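Local coordinates for ankyrin repeat family protein (Enterococcus faecalis, PDB 3HRA) that is of unknown function but, as an ankyrin repeat protein, probably serves as a scaffold for binding other proteins, at residues P97-H102 / D128-I133. Numbering follows the deposited sequence.
Sequences PDLNKH and DGREDI
Arg130 NH1 gives Pro97 O a weak, bent hydrogen bond (3.1 Å, 133°), the polar link between the two loops, and Arg130 NH2 lies 3.8 Å from Pro97 CD. Pro97 contributes its carbonyl O and the ring carbon CD, a rigid apolar corner; the arginine is long enough to reach both across Leu99. The leucine branch CD1 packs against the foot of Arg130: Leu99 CD1 is 3.5 Å from Arg130 O and 3.8 Å from Arg130 CB, with Arg130 CG and CD about as near. The other methyl, Leu99 CD2, meets the carboxylate of Glu131, 3.5 Å from Glu131 OE2. A forked residue suits this place, one methyl serving each of two successive residues. The glutamate chain bends at chi2 (-78°), and its OE2 is hydrogen-bonded with Tyr76 OH, while its side chain also touches Leu125 of helix 119-128. Leu99 is placed by a type I turn from Asp98 to Lys101, in which Asp98 OD1 accepts from Asn100 N at 2.9 Å, an Asx turn. Arg130 is the first residue after helix 119-128 to leave helical phi/psi, with positive phi (81°). The contact thus joins equivalent loops that follow helices 85-94 and 119-128, side-by-side packing characteristic of the ankyrin repeat stack.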
loop_
_atom_site.group_PDB
_atom_site.type_symbol
_atom_site.label_atom_id
_atom_site.label_comp_id
_atom_site.label_asym_id
_atom_site.label_seq_id
_atom_site.Cartn_x
_atom_site.Cartn_y
_atom_site.Cartn_z
ATOM N N PRO A 97 8.691 -3.281 -7.222
ATOM C CA PRO A 97 8.285 -1.999 -6.620
ATOM C C PRO A 97 9.445 -1.022 -6.571
ATOM O O PRO A 97 10.592 -1.424 -6.347
ATOM C CB PRO A 97 7.884 -2.392 -5.194
ATOM C CG PRO A 97 7.560 -3.874 -5.275
ATOM C CD PRO A 97 8.492 -4.426 -6.317
ATOM N N ASP A 98 9.148 0.250 -6.805
ATOM C CA ASP A 98 10.147 1.322 -6.728
ATOM C C ASP A 98 10.029 1.981 -5.361
ATOM O O ASP A 98 9.107 2.766 -5.117
ATOM C CB ASP A 98 9.909 2.366 -7.840
ATOM C CG ASP A 98 10.977 3.481 -7.866
ATOM O OD1 ASP A 98 11.741 3.630 -6.890
ATOM O OD2 ASP A 98 11.031 4.228 -8.873
ATOM N N LEU A 99 10.968 1.698 -4.468
ATOM C CA LEU A 99 10.846 2.218 -3.113
ATOM C C LEU A 99 11.311 3.675 -2.944
ATOM O O LEU A 99 11.311 4.206 -1.822
ATOM C CB LEU A 99 11.537 1.288 -2.109
ATOM C CG LEU A 99 11.118 -0.186 -2.116
ATOM C CD1 LEU A 99 11.659 -0.866 -0.877
ATOM C CD2 LEU A 99 9.616 -0.338 -2.190
ATOM N N ASN A 100 11.695 4.329 -4.036
ATOM C CA ASN A 100 11.954 5.768 -3.989
ATOM C C ASN A 100 10.724 6.608 -4.340
ATOM O O ASN A 100 10.776 7.849 -4.310
ATOM C CB ASN A 100 13.134 6.168 -4.877
ATOM C CG ASN A 100 14.445 5.627 -4.373
ATOM O OD1 ASN A 100 14.732 5.657 -3.171
ATOM N ND2 ASN A 100 15.257 5.118 -5.292
ATOM N N LYS A 101 9.627 5.933 -4.667
ATOM C CA LYS A 101 8.350 6.612 -4.893
ATOM C C LYS A 101 7.463 6.551 -3.644
ATOM O O LYS A 101 7.253 5.472 -3.080
ATOM C CB LYS A 101 7.652 6.019 -6.113
ATOM C CG LYS A 101 8.417 6.356 -7.408
ATOM C CD LYS A 101 7.665 5.995 -8.644
ATOM C CE LYS A 101 8.361 6.579 -9.866
ATOM N NZ LYS A 101 7.699 6.176 -11.141
ATOM N N HIS A 102 6.982 7.714 -3.193
ATOM C CA HIS A 102 6.210 7.797 -1.953
ATOM C C HIS A 102 4.834 8.410 -2.201
ATOM O O HIS A 102 4.616 9.097 -3.222
ATOM C CB HIS A 102 6.971 8.611 -0.897
ATOM C CG HIS A 102 8.405 8.198 -0.748
ATOM N ND1 HIS A 102 8.782 6.955 -0.288
ATOM C CD2 HIS A 102 9.550 8.859 -1.019
ATOM C CE1 HIS A 102 10.098 6.865 -0.290
ATOM N NE2 HIS A 102 10.590 8.011 -0.719
ATOM N N ASP A 128 7.965 -10.313 2.201
ATOM C CA ASP A 128 8.590 -10.248 0.873
ATOM C C ASP A 128 8.473 -8.886 0.177
ATOM O O ASP A 128 8.327 -8.820 -1.052
ATOM C CB ASP A 128 8.032 -11.347 -0.053
ATOM C CG ASP A 128 8.581 -12.744 0.275
ATOM O OD1 ASP A 128 9.792 -12.877 0.574
ATOM O OD2 ASP A 128 7.789 -13.711 0.231
ATOM N N GLY A 129 8.596 -7.818 0.959
ATOM C CA GLY A 129 8.366 -6.471 0.473
ATOM C C GLY A 129 9.560 -5.542 0.284
ATOM O O GLY A 129 9.502 -4.667 -0.586
ATOM N N ARG A 130 10.618 -5.702 1.082
ATOM C CA ARG A 130 11.803 -4.844 0.964
ATOM C C ARG A 130 11.599 -3.512 1.686
ATOM O O ARG A 130 12.557 -2.772 1.952
ATOM C CB ARG A 130 12.131 -4.610 -0.516
ATOM C CG ARG A 130 13.587 -4.269 -0.809
ATOM C CD ARG A 130 13.742 -3.831 -2.261
ATOM N NE ARG A 130 13.046 -4.726 -3.178
ATOM C CZ ARG A 130 12.566 -4.367 -4.369
ATOM N NH1 ARG A 130 12.690 -3.109 -4.794
ATOM N NH2 ARG A 130 11.948 -5.276 -5.134
ATOM N N GLU A 131 10.340 -3.209 1.996
ATOM C CA GLU A 131 9.979 -2.009 2.751
ATOM C C GLU A 131 10.758 -1.949 4.074
ATOM O O GLU A 131 10.891 -2.948 4.765
ATOM C CB GLU A 131 8.475 -2.010 3.049
ATOM C CG GLU A 131 7.575 -2.118 1.807
ATOM C CD GLU A 131 7.448 -0.807 1.072
ATOM O OE1 GLU A 131 7.930 0.206 1.619
ATOM O OE2 GLU A 131 6.883 -0.783 -0.052
ATOM N N ASP A 132 11.286 -0.775 4.407
ATOM C CA ASP A 132 11.975 -0.552 5.672
ATOM C C ASP A 132 10.917 -0.400 6.768
ATOM O O ASP A 132 10.078 0.492 6.706
ATOM C CB ASP A 132 12.811 0.724 5.537
ATOM C CG ASP A 132 13.513 1.132 6.821
ATOM O OD1 ASP A 132 13.416 0.415 7.846
ATOM O OD2 ASP A 132 14.164 2.205 6.789
ATOM N N ILE A 133 10.929 -1.292 7.754
ATOM C CA ILE A 133 9.921 -1.257 8.807
ATOM C C ILE A 133 9.992 0.050 9.605
ATOM O O ILE A 133 9.018 0.465 10.243
ATOM C CB ILE A 133 10.065 -2.499 9.726
ATOM C CG1 ILE A 133 8.851 -2.688 10.635
ATOM C CG2 ILE A 133 11.365 -2.441 10.542
ATOM C CD1 ILE A 133 8.825 -4.080 11.258
#